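Local coordinates for protein lipid II:glycine glycyltransferase (Staphylococcus aureus, PDB 6SNR) that probably adds the first glycine of the pentaglycine cross-bridge to the lysine of lipid II, using glycyl-tRNA as donor in staphylococcal peptidoglycan synthesis, at residues I43-D48 against K83-A88; L57-V62 against K94-A99; K190-L195 against A226-V231; A251-W256 against N275-K280. All blocks are in the same frame, centred on the assembly; numbering follows the deposited sequence.

Contact 1. Residues I43-D48 against K83-A88; sequences IAVGRD and KEALNA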
loop_
_atom_site.group_PDB
_atom_site.type_symbol
_atom_site.label_atom_id
_atom_site.label_comp_id
_atom_site.label_asym_id
_atom_site.label_seq_id
_atom_site.Cartn_x
_atom_site.Cartn_y
_atom_site.Cartn_z
ATOM N N ILE A 43 13.763 3.903 22.446
ATOM C CA ILE A 43 15.054 3.366 22.927
ATOM C C ILE A 43 15.991 3.249 21.732
ATOM O O ILE A 43 15.572 3.068 20.588
ATOM C CB ILE A 43 14.953 2.008 23.647
ATOM C CG1 ILE A 43 14.259 0.915 22.785
ATOM C CG2 ILE A 43 14.138 2.175 24.922
ATOM C CD1 ILE A 43 14.159 -0.488 23.409
ATOM N N ALA A 44 17.291 3.347 21.999
ATOM C CA ALA A 44 18.342 3.143 21.007
ATOM C C ALA A 44 19.539 2.603 21.728
ATOM O O ALA A 44 19.790 2.979 22.864
ATOM C CB ALA A 44 18.666 4.414 20.235
ATOM N N VAL A 45 20.236 1.683 21.090
ATOM C CA VAL A 45 21.485 1.098 21.610
ATOM C C VAL A 45 22.560 1.055 20.501
ATOM O O VAL A 45 22.268 1.033 19.295
ATOM C CB VAL A 45 21.235 -0.323 22.152
ATOM C CG1 VAL A 45 20.184 -0.357 23.251
ATOM C CG2 VAL A 45 20.886 -1.269 21.016
ATOM N N GLY A 46 23.827 1.146 20.907
ATOM C CA GLY A 46 24.929 1.079 19.966
ATOM C C GLY A 46 26.295 1.092 20.648
ATOM O O GLY A 46 26.388 0.910 21.855
ATOM N N ARG A 47 27.332 1.259 19.841
ATOM C CA ARG A 47 28.726 1.242 20.328
ATOM C C ARG A 47 29.532 2.209 19.493
ATOM O O ARG A 47 29.325 2.306 18.274
ATOM C CB ARG A 47 29.352 -0.143 20.161
ATOM C CG ARG A 47 28.952 -1.158 21.204
ATOM C CD ARG A 47 29.740 -2.450 21.042
ATOM N NE ARG A 47 31.118 -2.345 21.542
ATOM C CZ ARG A 47 32.207 -2.142 20.796
ATOM N NH1 ARG A 47 32.126 -1.997 19.472
ATOM N NH2 ARG A 47 33.399 -2.072 21.381
ATOM N N ASP A 48 30.457 2.915 20.144
ATOM C CA ASP A 48 31.381 3.817 19.439
ATOM C C ASP A 48 30.668 4.907 18.656
ATOM O O ASP A 48 31.157 5.319 17.600
ATOM C CB ASP A 48 32.292 3.035 18.474
ATOM C CG ASP A 48 33.000 1.862 19.139
ATOM O OD1 ASP A 48 33.542 2.045 20.242
ATOM O OD2 ASP A 48 33.002 0.754 18.558
ATOM N N LYS A 83 23.072 -10.664 18.975
ATOM C CA LYS A 83 22.621 -10.963 20.317
ATOM C C LYS A 83 22.821 -9.812 21.316
ATOM O O LYS A 83 21.966 -9.594 22.183
ATOM C CB LYS A 83 23.337 -12.213 20.867
ATOM C CG LYS A 83 22.987 -13.510 20.160
ATOM C CD LYS A 83 23.583 -14.689 20.917
ATOM C CE LYS A 83 23.220 -16.017 20.287
ATOM N NZ LYS A 83 23.844 -16.211 18.953
ATOM N N GLU A 84 23.954 -9.111 21.211
ATOM C CA GLU A 84 24.262 -8.051 22.162
ATOM C C GLU A 84 23.288 -6.889 22.005
ATOM O O GLU A 84 22.822 -6.358 22.982
ATOM C CB GLU A 84 25.709 -7.576 22.050
ATOM C CG GLU A 84 26.722 -8.600 22.554
ATOM C CD GLU A 84 26.932 -8.571 24.064
ATOM O OE1 GLU A 84 26.033 -8.108 24.817
ATOM O OE2 GLU A 84 28.015 -9.026 24.502
ATOM N N ALA A 85 22.986 -6.524 20.771
ATOM C CA ALA A 85 22.063 -5.416 20.530
ATOM C C ALA A 85 20.651 -5.828 20.915
ATOM O O ALA A 85 19.886 -5.042 21.499
ATOM C CB ALA A 85 22.109 -5.006 19.061
ATOM N N LEU A 86 20.244 -7.028 20.525
ATOM C CA LEU A 86 18.912 -7.512 20.917
ATOM C C LEU A 86 18.725 -7.521 22.431
ATOM O O LEU A 86 17.718 -7.007 22.940
ATOM C CB LEU A 86 18.646 -8.904 20.340
ATOM C CG LEU A 86 17.293 -9.555 20.590
ATOM C CD1 LEU A 86 16.128 -8.750 20.005
ATOM C CD2 LEU A 86 17.344 -10.959 19.994
ATOM N N ASN A 87 19.696 -8.098 23.184
ATOM C CA ASN A 87 19.574 -8.095 24.649
ATOM C C ASN A 87 19.505 -6.698 25.245
ATOM O O ASN A 87 18.761 -6.431 26.188
ATOM C CB ASN A 87 20.774 -8.853 25.261
ATOM C CG ASN A 87 20.808 -8.799 26.781
ATOM O OD1 ASN A 87 21.723 -8.169 27.363
ATOM N ND2 ASN A 87 19.841 -9.442 27.437
ATOM N N ALA A 88 20.322 -5.798 24.707
ATOM C CA ALA A 88 20.328 -4.430 25.205
ATOM C C ALA A 88 19.012 -3.712 24.973
ATOM O O ALA A 88 18.506 -2.996 25.841
ATOM C CB ALA A 88 21.453 -3.665 24.609
#

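Contact 2. Residues L57-V62 against K94-A99; sequences LLFKKV and KEIAKA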
loop_
_atom_site.group_PDB
_atom_site.type_symbol
_atom_site.label_atom_id
_atom_site.label_comp_id
_atom_site.label_asym_id
_atom_site.label_seq_id
_atom_site.Cartn_x
_atom_site.Cartn_y
_atom_site.Cartn_z
ATOM N N LEU A 57 8.231 2.211 21.315
ATOM C CA LEU A 57 7.282 1.521 22.208
ATOM C C LEU A 57 6.027 2.305 22.296
ATOM O O LEU A 57 6.051 3.530 22.576
ATOM C CB LEU A 57 7.913 1.401 23.638
ATOM C CG LEU A 57 9.067 0.442 23.888
ATOM C CD1 LEU A 57 10.252 0.527 22.975
ATOM C CD2 LEU A 57 9.509 0.623 25.356
ATOM N N LEU A 58 4.876 1.673 22.078
ATOM C CA LEU A 58 3.613 2.311 22.245
ATOM C C LEU A 58 2.958 1.706 23.467
ATOM O O LEU A 58 2.851 0.490 23.600
ATOM C CB LEU A 58 2.686 2.103 21.034
ATOM C CG LEU A 58 3.208 2.800 19.768
ATOM C CD1 LEU A 58 2.354 2.440 18.538
ATOM C CD2 LEU A 58 3.204 4.293 19.970
ATOM N N PHE A 59 2.461 2.575 24.321
ATOM C CA PHE A 59 1.696 2.161 25.517
ATOM C C PHE A 59 0.246 2.573 25.492
ATOM O O PHE A 59 -0.097 3.697 25.070
ATOM C CB PHE A 59 2.360 2.825 26.785
ATOM C CG PHE A 59 3.698 2.295 27.098
ATOM C CD1 PHE A 59 3.889 1.230 27.937
ATOM C CD2 PHE A 59 4.847 2.892 26.593
ATOM C CE1 PHE A 59 5.140 0.745 28.215
ATOM C CE2 PHE A 59 6.088 2.400 26.855
ATOM C CZ PHE A 59 6.274 1.317 27.678
ATOM N N LYS A 60 -0.624 1.708 26.058
ATOM C CA LYS A 60 -2.022 2.052 26.177
ATOM C C LYS A 60 -2.560 1.377 27.425
ATOM O O LYS A 60 -2.278 0.228 27.659
ATOM C CB LYS A 60 -2.848 1.642 24.972
ATOM C CG LYS A 60 -4.295 2.140 24.980
ATOM C CD LYS A 60 -4.998 1.864 23.672
ATOM C CE LYS A 60 -6.488 2.123 23.752
ATOM N NZ LYS A 60 -7.141 2.020 22.403
ATOM N N LYS A 61 -3.360 2.130 28.186
ATOM C CA LYS A 61 -3.979 1.610 29.416
ATOM C C LYS A 61 -4.977 0.503 29.091
ATOM O O LYS A 61 -5.752 0.597 28.130
ATOM C CB LYS A 61 -4.670 2.756 30.146
ATOM C CG LYS A 61 -5.507 2.353 31.365
ATOM C CD LYS A 61 -6.819 3.132 31.402
ATOM C CE LYS A 61 -7.613 2.940 30.115
ATOM N NZ LYS A 61 -9.099 2.836 30.243
ATOM N N VAL A 62 -4.955 -0.549 29.913
ATOM C CA VAL A 62 -5.929 -1.682 29.774
ATOM C C VAL A 62 -7.284 -1.251 30.386
ATOM O O VAL A 62 -7.301 -0.753 31.519
ATOM C CB VAL A 62 -5.399 -2.972 30.424
ATOM C CG1 VAL A 62 -6.410 -4.097 30.236
ATOM C CG2 VAL A 62 -4.058 -3.419 29.841
ATOM N N LYS A 94 12.419 -3.234 29.097
ATOM C CA LYS A 94 11.928 -3.706 30.391
ATOM C C LYS A 94 11.952 -2.585 31.418
ATOM O O LYS A 94 11.040 -2.420 32.147
ATOM C CB LYS A 94 12.781 -4.867 30.891
ATOM C CG LYS A 94 12.477 -6.204 30.242
ATOM C CD LYS A 94 13.543 -7.236 30.520
ATOM C CE LYS A 94 13.647 -7.472 32.019
ATOM N NZ LYS A 94 14.324 -8.754 32.222
ATOM N N GLU A 95 13.009 -1.778 31.414
ATOM C CA GLU A 95 13.057 -0.622 32.337
ATOM C C GLU A 95 11.850 0.331 32.165
ATOM O O GLU A 95 11.156 0.760 33.109
ATOM C CB GLU A 95 14.348 0.175 32.132
ATOM C CG GLU A 95 15.652 -0.512 32.427
ATOM C CD GLU A 95 16.827 0.455 32.595
ATOM O OE1 GLU A 95 16.620 1.696 32.608
ATOM O OE2 GLU A 95 17.964 -0.049 32.725
ATOM N N ILE A 96 11.589 0.712 30.912
ATOM C CA ILE A 96 10.515 1.631 30.636
ATOM C C ILE A 96 9.156 0.982 30.950
ATOM O O ILE A 96 8.282 1.562 31.569
ATOM C CB ILE A 96 10.597 2.080 29.168
ATOM C CG1 ILE A 96 11.866 2.859 28.921
ATOM C CG2 ILE A 96 9.387 2.907 28.778
ATOM C CD1 ILE A 96 12.088 3.227 27.469
ATOM N N ALA A 97 8.959 -0.244 30.453
ATOM C CA ALA A 97 7.678 -0.920 30.574
ATOM C C ALA A 97 7.282 -1.183 32.033
ATOM O O ALA A 97 6.143 -1.072 32.362
ATOM C CB ALA A 97 7.701 -2.219 29.765
ATOM N N LYS A 98 8.241 -1.515 32.879
ATOM C CA LYS A 98 7.929 -1.757 34.290
ATOM C C LYS A 98 7.466 -0.451 34.933
ATOM O O LYS A 98 6.508 -0.426 35.708
ATOM C CB LYS A 98 9.135 -2.358 35.000
ATOM C CG LYS A 98 9.383 -3.802 34.632
ATOM C CD LYS A 98 10.743 -4.243 35.163
ATOM C CE LYS A 98 10.988 -5.721 34.977
ATOM N NZ LYS A 98 10.195 -6.582 35.892
ATOM N N ALA A 99 8.130 0.650 34.576
ATOM C CA ALA A 99 7.725 1.969 35.060
ATOM C C ALA A 99 6.346 2.399 34.584
ATOM O O ALA A 99 5.689 3.186 35.253
ATOM C CB ALA A 99 8.778 3.001 34.690
#

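Contact 3. Residues K190-L195 against A226-V231; sequences KTFAEL and AELFLV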
loop_
_atom_site.group_PDB
_atom_site.type_symbol
_atom_site.label_atom_id
_atom_site.label_comp_id
_atom_site.label_asym_id
_atom_site.label_seq_id
_atom_site.Cartn_x
_atom_site.Cartn_y
_atom_site.Cartn_z
ATOM N N LYS A 190 -11.557 14.390 0.745
ATOM C CA LYS A 190 -13.018 14.444 0.784
ATOM C C LYS A 190 -13.601 13.575 -0.311
ATOM O O LYS A 190 -14.470 12.767 -0.028
ATOM C CB LYS A 190 -13.560 15.868 0.681
ATOM C CG LYS A 190 -13.472 16.659 1.982
ATOM C CD LYS A 190 -14.064 18.061 1.854
ATOM C CE LYS A 190 -15.516 18.029 1.382
ATOM N NZ LYS A 190 -16.219 19.339 1.547
ATOM N N THR A 191 -13.010 13.655 -1.499
ATOM C CA THR A 191 -13.300 12.716 -2.597
ATOM C C THR A 191 -12.998 11.273 -2.174
ATOM O O THR A 191 -13.811 10.349 -2.344
ATOM C CB THR A 191 -12.517 13.125 -3.869
ATOM O OG1 THR A 191 -12.960 14.432 -4.308
ATOM C CG2 THR A 191 -12.749 12.094 -5.013
ATOM N N PHE A 192 -11.825 11.050 -1.591
ATOM C CA PHE A 192 -11.498 9.700 -1.144
ATOM C C PHE A 192 -12.486 9.094 -0.154
ATOM O O PHE A 192 -12.873 7.933 -0.228
ATOM C CB PHE A 192 -10.096 9.723 -0.517
ATOM C CG PHE A 192 -9.607 8.368 -0.137
ATOM C CD1 PHE A 192 -9.291 7.448 -1.116
ATOM C CD2 PHE A 192 -9.495 8.002 1.199
ATOM C CE1 PHE A 192 -8.835 6.201 -0.792
ATOM C CE2 PHE A 192 -9.069 6.727 1.531
ATOM C CZ PHE A 192 -8.728 5.825 0.548
ATOM N N ALA A 193 -12.890 9.885 0.838
ATOM C CA ALA A 193 -13.812 9.356 1.844
ATOM C C ALA A 193 -15.154 8.976 1.234
ATOM O O ALA A 193 -15.792 8.009 1.678
ATOM C CB ALA A 193 -14.012 10.380 2.960
ATOM N N GLU A 194 -15.592 9.745 0.236
ATOM C CA GLU A 194 -16.830 9.456 -0.497
ATOM C C GLU A 194 -16.719 8.121 -1.232
ATOM O O GLU A 194 -17.625 7.286 -1.194
ATOM C CB GLU A 194 -17.141 10.582 -1.498
ATOM C CG GLU A 194 -17.533 11.912 -0.852
ATOM C CD GLU A 194 -17.908 12.990 -1.866
ATOM O OE1 GLU A 194 -18.816 12.730 -2.687
ATOM O OE2 GLU A 194 -17.312 14.099 -1.836
ATOM N N LEU A 195 -15.594 7.911 -1.909
ATOM C CA LEU A 195 -15.361 6.656 -2.583
ATOM C C LEU A 195 -15.318 5.483 -1.600
ATOM O O LEU A 195 -15.800 4.387 -1.886
ATOM C CB LEU A 195 -14.048 6.734 -3.392
ATOM C CG LEU A 195 -14.028 7.684 -4.581
ATOM C CD1 LEU A 195 -12.614 7.826 -5.117
ATOM C CD2 LEU A 195 -14.956 7.168 -5.673
ATOM N N ALA A 226 3.337 9.619 3.063
ATOM C CA ALA A 226 1.944 9.318 2.735
ATOM C C ALA A 226 1.598 10.137 1.503
ATOM O O ALA A 226 1.894 11.332 1.461
ATOM C CB ALA A 226 1.024 9.652 3.845
ATOM N N GLU A 227 0.987 9.491 0.498
ATOM C CA GLU A 227 0.432 10.204 -0.651
ATOM C C GLU A 227 -0.939 9.656 -1.007
ATOM O O GLU A 227 -1.202 8.467 -0.874
ATOM C CB GLU A 227 1.352 10.075 -1.857
ATOM C CG GLU A 227 2.780 10.524 -1.566
ATOM C CD GLU A 227 2.962 12.039 -1.598
ATOM O OE1 GLU A 227 2.080 12.775 -2.086
ATOM O OE2 GLU A 227 4.024 12.475 -1.130
ATOM N N LEU A 228 -1.807 10.551 -1.494
ATOM C CA LEU A 228 -3.114 10.202 -1.956
ATOM C C LEU A 228 -3.139 10.253 -3.481
ATOM O O LEU A 228 -2.647 11.222 -4.065
ATOM C CB LEU A 228 -4.138 11.185 -1.423
ATOM C CG LEU A 228 -5.576 11.051 -1.944
ATOM C CD1 LEU A 228 -6.210 9.760 -1.477
ATOM C CD2 LEU A 228 -6.419 12.274 -1.557
ATOM N N PHE A 229 -3.687 9.213 -4.101
ATOM C CA PHE A 229 -3.818 9.184 -5.581
ATOM C C PHE A 229 -5.298 9.123 -5.864
ATOM O O PHE A 229 -6.024 8.433 -5.150
ATOM C CB PHE A 229 -3.080 7.979 -6.196
ATOM C CG PHE A 229 -1.608 8.081 -6.102
ATOM C CD1 PHE A 229 -0.969 7.766 -4.917
ATOM C CD2 PHE A 229 -0.855 8.544 -7.157
ATOM C CE1 PHE A 229 0.380 7.933 -4.791
ATOM C CE2 PHE A 229 0.520 8.669 -7.044
ATOM C CZ PHE A 229 1.132 8.359 -5.831
ATOM N N LEU A 230 -5.737 9.809 -6.939
ATOM C CA LEU A 230 -7.138 9.789 -7.366
ATOM C C LEU A 230 -7.163 9.537 -8.884
ATOM O O LEU A 230 -6.298 10.069 -9.626
ATOM C CB LEU A 230 -7.763 11.133 -7.064
ATOM C CG LEU A 230 -7.930 11.546 -5.623
ATOM C CD1 LEU A 230 -8.525 12.941 -5.528
ATOM C CD2 LEU A 230 -8.802 10.545 -4.908
ATOM N N VAL A 231 -8.145 8.781 -9.350
ATOM C CA VAL A 231 -8.269 8.511 -10.816
ATOM C C VAL A 231 -9.501 9.266 -11.329
ATOM O O VAL A 231 -10.585 9.101 -10.785
ATOM C CB VAL A 231 -8.423 7.028 -11.109
ATOM C CG1 VAL A 231 -8.583 6.774 -12.612
ATOM C CG2 VAL A 231 -7.216 6.250 -10.568
#

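Contact 4. Residues A251-W256 against N275-K280; sequences AEIAKW and NDAQNK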
loop_
_atom_site.group_PDB
_atom_site.type_symbol
_atom_site.label_atom_id
_atom_site.label_comp_id
_atom_site.label_asym_id
_atom_site.label_seq_id
_atom_site.Cartn_x
_atom_site.Cartn_y
_atom_site.Cartn_z
ATOM N N ALA A 251 -6.285 12.330 -42.267
ATOM C CA ALA A 251 -4.968 12.334 -42.931
ATOM C C ALA A 251 -4.584 10.965 -43.510
ATOM O O ALA A 251 -3.968 10.916 -44.579
ATOM C CB ALA A 251 -3.883 12.860 -41.999
ATOM N N GLU A 252 -4.931 9.869 -42.817
ATOM C CA GLU A 252 -4.772 8.529 -43.370
ATOM C C GLU A 252 -5.557 8.402 -44.673
ATOM O O GLU A 252 -5.064 7.842 -45.647
ATOM C CB GLU A 252 -5.266 7.444 -42.399
ATOM C CG GLU A 252 -4.409 7.175 -41.172
ATOM C CD GLU A 252 -5.113 6.238 -40.187
ATOM O OE1 GLU A 252 -5.890 5.362 -40.647
ATOM O OE2 GLU A 252 -4.909 6.383 -38.952
ATOM N N ILE A 253 -6.804 8.884 -44.664
ATOM C CA ILE A 253 -7.653 8.762 -45.832
ATOM C C ILE A 253 -7.031 9.540 -46.993
ATOM O O ILE A 253 -6.992 9.032 -48.116
ATOM C CB ILE A 253 -9.091 9.214 -45.561
ATOM C CG1 ILE A 253 -9.772 8.178 -44.681
ATOM C CG2 ILE A 253 -9.883 9.313 -46.855
ATOM C CD1 ILE A 253 -11.116 8.583 -44.086
ATOM N N ALA A 254 -6.555 10.751 -46.715
ATOM C CA ALA A 254 -5.833 11.532 -47.738
ATOM C C ALA A 254 -4.693 10.743 -48.373
ATOM O O ALA A 254 -4.570 10.714 -49.605
ATOM C CB ALA A 254 -5.292 12.833 -47.153
ATOM N N LYS A 255 -3.873 10.103 -47.541
ATOM C CA LYS A 255 -2.716 9.305 -47.986
ATOM C C LYS A 255 -3.132 8.119 -48.883
ATOM O O LYS A 255 -2.551 7.904 -49.939
ATOM C CB LYS A 255 -1.923 8.828 -46.758
ATOM C CG LYS A 255 -0.785 7.846 -47.025
ATOM C CD LYS A 255 -0.265 7.206 -45.735
ATOM C CE LYS A 255 -1.234 6.173 -45.177
ATOM N NZ LYS A 255 -0.738 5.476 -43.961
ATOM N N TRP A 256 -4.127 7.335 -48.456
ATOM C CA TRP A 256 -4.630 6.228 -49.286
ATOM C C TRP A 256 -5.335 6.699 -50.562
ATOM O O TRP A 256 -5.271 6.026 -51.577
ATOM C CB TRP A 256 -5.565 5.296 -48.465
ATOM C CG TRP A 256 -4.823 4.413 -47.510
ATOM C CD1 TRP A 256 -4.783 4.527 -46.148
ATOM C CD2 TRP A 256 -3.970 3.293 -47.842
ATOM N NE1 TRP A 256 -3.969 3.548 -45.612
ATOM C CE2 TRP A 256 -3.474 2.767 -46.621
ATOM C CE3 TRP A 256 -3.596 2.675 -49.044
ATOM C CZ2 TRP A 256 -2.612 1.656 -46.575
ATOM C CZ3 TRP A 256 -2.728 1.551 -48.998
ATOM C CH2 TRP A 256 -2.254 1.061 -47.766
ATOM N N ASN A 275 -12.379 2.687 -46.306
ATOM C CA ASN A 275 -13.649 2.242 -45.694
ATOM C C ASN A 275 -13.480 2.041 -44.194
ATOM O O ASN A 275 -14.298 2.543 -43.394
ATOM C CB ASN A 275 -14.164 0.961 -46.355
ATOM C CG ASN A 275 -14.628 1.192 -47.789
ATOM O OD1 ASN A 275 -14.842 2.318 -48.199
ATOM N ND2 ASN A 275 -14.804 0.123 -48.538
ATOM N N ASP A 276 -12.377 1.393 -43.805
ATOM C CA ASP A 276 -12.079 1.169 -42.382
ATOM C C ASP A 276 -11.970 2.493 -41.608
ATOM O O ASP A 276 -12.556 2.685 -40.516
ATOM C CB ASP A 276 -10.746 0.409 -42.222
ATOM C CG ASP A 276 -10.803 -1.026 -42.664
ATOM O OD1 ASP A 276 -11.909 -1.548 -42.906
ATOM O OD2 ASP A 276 -9.683 -1.649 -42.741
ATOM N N ALA A 277 -11.226 3.448 -42.174
ATOM C CA ALA A 277 -11.035 4.712 -41.521
ATOM C C ALA A 277 -12.340 5.556 -41.431
ATOM O O ALA A 277 -12.609 6.199 -40.444
ATOM C CB ALA A 277 -9.927 5.496 -42.199
ATOM N N GLN A 278 -13.153 5.505 -42.474
ATOM C CA GLN A 278 -14.464 6.165 -42.454
ATOM C C GLN A 278 -15.334 5.625 -41.297
ATOM O O GLN A 278 -16.029 6.380 -40.621
ATOM C CB GLN A 278 -15.230 5.925 -43.756
ATOM C CG GLN A 278 -14.664 6.669 -44.966
ATOM C CD GLN A 278 -15.257 6.269 -46.337
ATOM O OE1 GLN A 278 -16.082 5.321 -46.489
ATOM N NE2 GLN A 278 -14.853 7.013 -47.346
ATOM N N ASN A 279 -15.347 4.309 -41.167
ATOM C CA ASN A 279 -16.082 3.650 -40.056
ATOM C C ASN A 279 -15.585 4.131 -38.692
ATOM O O ASN A 279 -16.385 4.456 -37.812
ATOM C CB ASN A 279 -16.010 2.131 -40.174
ATOM C CG ASN A 279 -16.789 1.585 -41.378
ATOM O OD1 ASN A 279 -17.695 2.251 -41.917
ATOM N ND2 ASN A 279 -16.442 0.376 -41.808
ATOM N N LYS A 280 -14.262 4.203 -38.534
ATOM C CA LYS A 280 -13.696 4.717 -37.310
ATOM C C LYS A 280 -14.055 6.171 -37.053
ATOM O O LYS A 280 -14.335 6.552 -35.924
ATOM C CB LYS A 280 -12.187 4.500 -37.232
ATOM C CG LYS A 280 -11.741 3.051 -37.249
ATOM C CD LYS A 280 -10.215 2.986 -37.109
ATOM C CE LYS A 280 -9.644 1.635 -37.478
ATOM N NZ LYS A 280 -8.162 1.670 -37.316
HETATM O O HOH W 1 -7.989 3.362 -39.830
#

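Contact 1. Residues I43-D48 against K83-A88
V45 and A85 mark the closest backbone approach, their CA atoms 6.6 Å apart, where strand 39-47 passes the first turns of helix 83-99. This is a helix lying on one face of a mixed β-sheet, in a domain of the acetyltransferase-like kind that FemABX proteins share. The contact is small, without hydrogen bonds, and made by methyl groups and one carbonyl oxygen: 125 Å² is buried in all, about half of it on V45.

V45 is directed toward the helix and divides its two methyl groups between successive helical turns. CG1 lies anti to the carbonyl carbon (chi1 -58°), and this rotation brings it to A88, with V45 CG1 to A88 CB at 3.8 Å. The other branch, CG2, sits between the backbone N and carbonyl carbon and faces the earlier turn. Two alanines three residues apart thus give the helix a low surface on which a single branched side chain can rest.

The neighbourhood continues the same layer: V45 also touches L89, while I43, two residues earlier on the strand, reaches L89, S92 and I96. Backbone bonds from V45 to Q52 and G53 tie the strand to its neighbour 50-61.

At the earlier turn the V45 methyl meets the peptide group first, V45 CG2 lying 3.9 Å from A85 O. The methyl of A85 is farther off because its CB is directed past the strand, and V45 CG2 to A85 CB measures 4.4 Å.

Contact 2. Residues L57-V62 against K94-A99
I96 and A97 are the residues of helix 83-99 that meet strand 50-61, through L57 and F59. The helix is the connection of a β-α-β crossover: it follows strand 68-78 and leads to the parallel neighbour 102-107. A crossover helix runs roughly antiparallel to the strands it joins; strand 50-61 is itself antiparallel to 68-78, so helix and strand should point roughly the same way. The local axes do diverge by only 13°, at a closest distance of 10.6 Å.

In sequence order I96 comes first and carries the larger share of the helix's buried surface. Its CG2 branch does the touching: placed anti to the backbone N by a chi1 of -64°, it projects between L57 and F59. On one of these residues it reaches a methyl, I96 CG2 to L57 CD2 being 4.1 Å. On the other it approaches the far end of the ring obliquely, I96 CG2 to F59 CZ measuring 3.7 Å, and the two side chains cross at about a right angle.

A97 then meets the same ring differently. Its backbone carbon stands at the ring edge, near the ring plane, while its methyl lies 4.2 Å from F59 CE1 (measured from A97 CB) and also touches A102 and I105. The F59 ring also meets that of Y39 on the adjacent strand 39-47. The edge contact itself is made by two ring atoms, F59 CE1 at 3.8 Å and F59 CZ at 3.9 Å from A97 CA.

Contact 3. Residues K190-L195 against A226-V231
F192 and L230 have the nearest CA atoms, 7.6 Å apart, where one turn of helix 189-202 lies beside the start of strand 226-233. The strand residues have extended backbone angles and the helix is regular, with L195 N bonded to T191 O at 3.1 Å. No hydrogen bond joins the two segments. The 176 Å² buried between them comes with side-chain packing, as the distances below indicate.

The closest pair is F192 with L228. Both side chains put CG anti to the backbone N (chi1 -175° for F192 and 174° for L228), which sends each out toward the other segment. A single methyl, L228 CD1, then settles against the root of the phenyl group: it lies 3.9 Å from both F192 CG and F192 CD1, and 4.0 Å from F192 CB. Because it approaches obliquely, it is neither a face nor an edge contact. The F192 ring also meets F213 edge-to-face.

The second pair is looser, although L230 loses more surface to the contact than any other residue. It does not leave its backbone in the direction of the helix, yet its branched end comes nearer, bringing L230 CD2 within 4.2 Å of T191 CG2. Y303 touches both of these residues, joining the pair to the adjacent strand.

Within the second mixed sheet of this FemABX fold, strand 226-233 lies between edge strand 180-183 and strand 302-312. L228 is also touched by Y217 of helix 210-220, whereas F229, directed away from helix 189-202, packs on M340 and Y343 of helix 332-347.

Contact 4. Residues A251-W256 against N275-K280
I253 lies against A277 and Q278 where two long helices, 235-262 and 267-297, pack as an antiparallel helical hairpin, a projecting coiled-coil arm, as in staphylococcal FemA. The local axes are 9.6 Å apart at closest approach, with a signed crossing angle of -163°.

In the first shell, I253 uses its longer branch. CG1 is anti to the carbonyl carbon and the chain goes on extended (chi2 169°), so CG1 and CD1 both reach across to the opposite helix. Both lie against one methyl: I253 CG1 is 3.7 Å and I253 CD1 3.8 Å from A277 CB. The terminal methyl goes on to the next residue, where I253 CD1 lies 4.0 Å from Q278 N and 4.1 Å from Q278 CG. A277 is buried here, and its small side chain lets the isoleucine approach the opposing backbone this closely.

Outward from this apolar centre, L249, one turn earlier on the first helix, touches A277 and K280, and I281 touches I253, so the row of aliphatic residues extends along the hairpin. W256 extends the apolar packing toward the connecting turn, against A270, M273 and I274.

One margin of the interface is polar. E252 and K280 face each other without direct contact of their charged atoms, and their opposite charges would be expected to attract weakly at this separation. They are coupled through a water molecule, which donates a hydrogen bond to E252 OE1 and accepts one from K280 NZ, each 3.0 Å long, spanning an OE1 to NZ distance of 5.5 Å.

How the contacts relate
Contacts 1 and 2 belong to one layer: both use helix 83-99 against neighbouring strands of the first sheet, and they meet directly where I43 CG2 lies 3.4 Å from I96 CD1. Contact 3 is also a helix-on-sheet packing, in the second sheet, its centre about 36 Å from that of contact 2. All three are buried and without hydrogen bonds between their segments, relying on methyl groups and, in contacts 2 and 3, a phenylalanine ring. Contact 4 differs: about 42 Å from contact 3 between centres, it joins helix to helix in the arm that follows strand 226-233, is only partly buried, and adds a water-bridged charged pair at its margin.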